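Long-range contact in group II chitinase (Ostrinia furnacalis, PDB 6JAY), which probably hydrolyses internal linkages of chitin as a family 18 endochitinase, and is represented here by a glycosyl hydrolase family 18 domain: residues T197-G202 with G209-L214. Numbering follows the deposited sequence.
With JUK (2-amino-1-[(furan-2-yl)methyl]-5-oxo-3-({[(2S)-oxolan-2-yl]methyl}carbamoyl)-5H-dipyrido[1,2-a:2',3'-d]pyrimidin-1-ium), chain C.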
loop_
_atom_site.group_PDB
_atom_site.type_symbol
_atom_site.label_atom_id
_atom_site.label_comp_id
_atom_site.label_asym_id
_atom_site.label_seq_id
_atom_site.Cartn_x
_atom_site.Cartn_y
_atom_site.Cartn_z
ATOM N N THR A 197 4.640 -4.549 -1.194
ATOM C CA THR A 197 5.262 -5.307 -2.287
ATOM C C THR A 197 4.819 -4.771 -3.653
ATOM O O THR A 197 4.250 -5.474 -4.489
ATOM C CB THR A 197 4.969 -6.795 -2.129
ATOM O OG1 THR A 197 3.646 -6.976 -1.598
ATOM C CG2 THR A 197 5.967 -7.442 -1.165
ATOM N N TYR A 198 5.101 -3.491 -3.860
ATOM C CA TYR A 198 4.809 -2.813 -5.115
ATOM C C TYR A 198 5.691 -1.580 -5.177
ATOM O O TYR A 198 6.448 -1.287 -4.244
ATOM C CB TYR A 198 3.318 -2.474 -5.255
ATOM C CG TYR A 198 2.676 -1.876 -4.011
ATOM C CD1 TYR A 198 2.979 -0.586 -3.597
ATOM C CD2 TYR A 198 1.756 -2.607 -3.261
ATOM C CE1 TYR A 198 2.384 -0.040 -2.466
ATOM C CE2 TYR A 198 1.159 -2.068 -2.127
ATOM C CZ TYR A 198 1.482 -0.786 -1.744
ATOM O OH TYR A 198 0.888 -0.240 -0.630
ATOM N N ASP A 199 5.593 -0.860 -6.291
ATOM C CA ASP A 199 6.500 0.244 -6.595
ATOM C C ASP A 199 7.959 -0.210 -6.616
ATOM O O ASP A 199 8.865 0.551 -6.270
ATOM C CB ASP A 199 6.295 1.449 -5.671
ATOM C CG ASP A 199 4.946 2.109 -5.866
ATOM O OD1 ASP A 199 4.297 1.849 -6.907
ATOM O OD2 ASP A 199 4.525 2.886 -4.976
ATOM N N TYR A 200 8.203 -1.459 -7.028
ATOM C CA TYR A 200 9.581 -1.885 -7.236
ATOM C C TYR A 200 10.207 -1.134 -8.394
ATOM O O TYR A 200 11.435 -0.976 -8.445
ATOM C CB TYR A 200 9.631 -3.374 -7.552
ATOM C CG TYR A 200 9.371 -4.282 -6.382
ATOM C CD1 TYR A 200 10.391 -4.616 -5.495
ATOM C CD2 TYR A 200 8.103 -4.812 -6.165
ATOM C CE1 TYR A 200 10.162 -5.456 -4.439
ATOM C CE2 TYR A 200 7.866 -5.661 -5.108
ATOM C CZ TYR A 200 8.902 -5.984 -4.248
ATOM O OH TYR A 200 8.645 -6.820 -3.198
ATOM N N HIS A 201 9.380 -0.680 -9.334
ATOM C CA HIS A 201 9.836 0.009 -10.531
ATOM C C HIS A 201 8.885 1.144 -10.866
ATOM O O HIS A 201 7.699 1.105 -10.522
ATOM C CB HIS A 201 9.960 -0.964 -11.702
ATOM C CG HIS A 201 10.979 -2.022 -11.458
ATOM N ND1 HIS A 201 12.328 -1.743 -11.408
ATOM C CD2 HIS A 201 10.854 -3.345 -11.202
ATOM C CE1 HIS A 201 12.991 -2.854 -11.140
ATOM N NE2 HIS A 201 12.121 -3.839 -11.009
ATOM N N GLY A 202 9.426 2.150 -11.544
ATOM C CA GLY A 202 8.687 3.354 -11.875
ATOM C C GLY A 202 9.575 4.267 -12.693
ATOM O O GLY A 202 10.733 3.945 -12.982
ATOM N N GLY A 209 9.782 -1.123 -16.297
ATOM C CA GLY A 209 9.840 -2.266 -15.404
ATOM C C GLY A 209 8.466 -2.478 -14.810
ATOM O O GLY A 209 7.566 -1.645 -14.964
ATOM N N HIS A 210 8.308 -3.608 -14.129
ATOM C CA HIS A 210 7.008 -3.934 -13.563
ATOM C C HIS A 210 6.840 -3.359 -12.163
ATOM O O HIS A 210 7.719 -3.496 -11.307
ATOM C CB HIS A 210 6.730 -5.433 -13.543
ATOM C CG HIS A 210 5.270 -5.737 -13.500
ATOM N ND1 HIS A 210 4.532 -5.703 -12.333
ATOM C CD2 HIS A 210 4.387 -5.983 -14.497
ATOM C CE1 HIS A 210 3.266 -5.954 -12.610
ATOM N NE2 HIS A 210 3.150 -6.122 -13.917
ATOM N N VAL A 211 5.678 -2.738 -11.936
ATOM C CA VAL A 211 5.348 -2.165 -10.633
ATOM C C VAL A 211 5.526 -3.167 -9.497
ATOM O O VAL A 211 5.914 -2.786 -8.385
ATOM C CB VAL A 211 3.924 -1.545 -10.652
ATOM C CG1 VAL A 211 2.850 -2.587 -11.026
ATOM C CG2 VAL A 211 3.580 -0.848 -9.305
ATOM N N ALA A 212 5.239 -4.450 -9.733
ATOM C CA ALA A 212 5.104 -5.411 -8.636
ATOM C C ALA A 212 5.363 -6.840 -9.099
ATOM O O ALA A 212 4.478 -7.694 -9.044
ATOM C CB ALA A 212 3.722 -5.291 -7.995
ATOM N N PRO A 213 6.599 -7.153 -9.477
ATOM C CA PRO A 213 6.916 -8.540 -9.844
ATOM C C PRO A 213 6.748 -9.477 -8.657
ATOM O O PRO A 213 7.046 -9.115 -7.514
ATOM C CB PRO A 213 8.397 -8.479 -10.239
ATOM C CG PRO A 213 8.806 -7.045 -10.203
ATOM C CD PRO A 213 7.798 -6.313 -9.361
ATOM N N LEU A 214 6.279 -10.698 -8.936
ATOM C CA LEU A 214 6.179 -11.737 -7.919
ATOM C C LEU A 214 7.488 -12.504 -7.779
ATOM O O LEU A 214 7.996 -12.660 -6.667
ATOM C CB LEU A 214 5.023 -12.696 -8.233
ATOM C CG LEU A 214 4.859 -13.900 -7.295
ATOM C CD1 LEU A 214 4.668 -13.458 -5.839
ATOM C CD2 LEU A 214 3.693 -14.768 -7.751
HETATM C C1 JUK C . -0.160 8.644 -5.008
HETATM C C10 JUK C . 8.012 10.248 -6.342
HETATM C C11 JUK C . 3.798 7.971 -4.326
HETATM C C12 JUK C . 6.054 6.815 -4.552
HETATM C C13 JUK C . 5.307 8.013 -4.812
HETATM C C14 JUK C . 6.007 9.112 -5.386
HETATM C C15 JUK C . 8.230 5.577 -4.713
HETATM C C16 JUK C . 7.436 6.758 -4.922
HETATM C C17 JUK C . 8.051 7.872 -5.508
HETATM C C18 JUK C . 10.279 4.407 -4.857
HETATM C C19 JUK C . 10.105 6.599 -5.613
HETATM C C2 JUK C . -1.732 8.942 -5.212
HETATM C C20 JUK C . 11.513 6.586 -6.004
HETATM C C21 JUK C . 12.283 5.417 -5.788
HETATM C C22 JUK C . 11.660 4.320 -5.213
HETATM C C3 JUK C . -1.871 9.417 -6.461
HETATM C C4 JUK C . 0.445 9.305 -5.983
HETATM C C5 JUK C . 1.980 9.019 -6.175
HETATM C C6 JUK C . 8.947 9.764 -8.681
HETATM C C7 JUK C . 8.577 10.258 -10.016
HETATM C C8 JUK C . 7.515 11.121 -9.828
HETATM C C9 JUK C . 8.050 10.384 -7.862
HETATM N N1 JUK C . 2.440 8.412 -4.921
HETATM N N2 JUK C . 5.305 10.303 -5.625
HETATM N N3 JUK C . 7.318 9.034 -5.740
HETATM N N4 JUK C . 9.365 7.778 -5.839
HETATM N N5 JUK C . 9.565 5.553 -5.079
HETATM O O1 JUK C . 7.642 4.442 -4.130
HETATM O O2 JUK C . -0.539 9.103 -7.165
HETATM O O3 JUK C . 7.241 11.181 -8.562
HETATM O O4 JUK C . 3.694 7.478 -3.213
#
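Tyr198 and Asp199 run past Ala212 and Val211 with CA atoms 4.4 and 4.8 Å apart, respectively, both segments being loop. One hydrogen bond joins them, from Tyr200 N to Val211 O (3.0 Å, N-H...O angle 150°), with the donor tilted out of the carbonyl plane. Val211 O lies near two successive amides, Asp199 N and Tyr200 N, but only the contact with Tyr200 N has the geometry of a bond. The Tyr200 ring meets this oxygen and Ala212 CA at its edge, while Pro213 CD packs 3.5 Å from its CD2, the two side chains meeting at a slant. At the far end of the ring, the hydroxyl of Tyr200 is hydrogen-bonded to Thr230 OG1. His201 sets CG beside its own backbone N (chi1 -63°), which lays the imidazole along the 209-210 backbone: CD2 comes 3.1 Å from His210 O, which lies at the ring edge and in its plane. ND1 of His201 is meanwhile hydrogen-bonded to Asp205 OD2. Within 209-214, His210 ND1 accepts Ala212 N at 3.0 Å, somewhat out of the ring plane; this nearly straight bond (165°) spans Val211, closing a side chain-to-backbone ring from His210 to Ala212. Val211 CG2, anti to its backbone N, reaches Asp199 OD1 at 3.7 Å; that oxygen is hydrogen-bonded to Tyr251 OH and Gln253 NE2. Beyond lies the bound ligand JUK, whose O1 is 3.6 Å from Asp199 OD2, an oxygen-oxygen approach too long to be called a hydrogen bond. Tyr198 turns its ring away from 209-214, onto Met344 and Trp346 of strand 342-346. Tyr198 and Asp199 supply the Tyr-Asp of the Met-Xaa-Tyr-Asp motif, just past the C-terminal end of strand 192-195, as in family 18 TIM barrels, where it lines the substrate cleft.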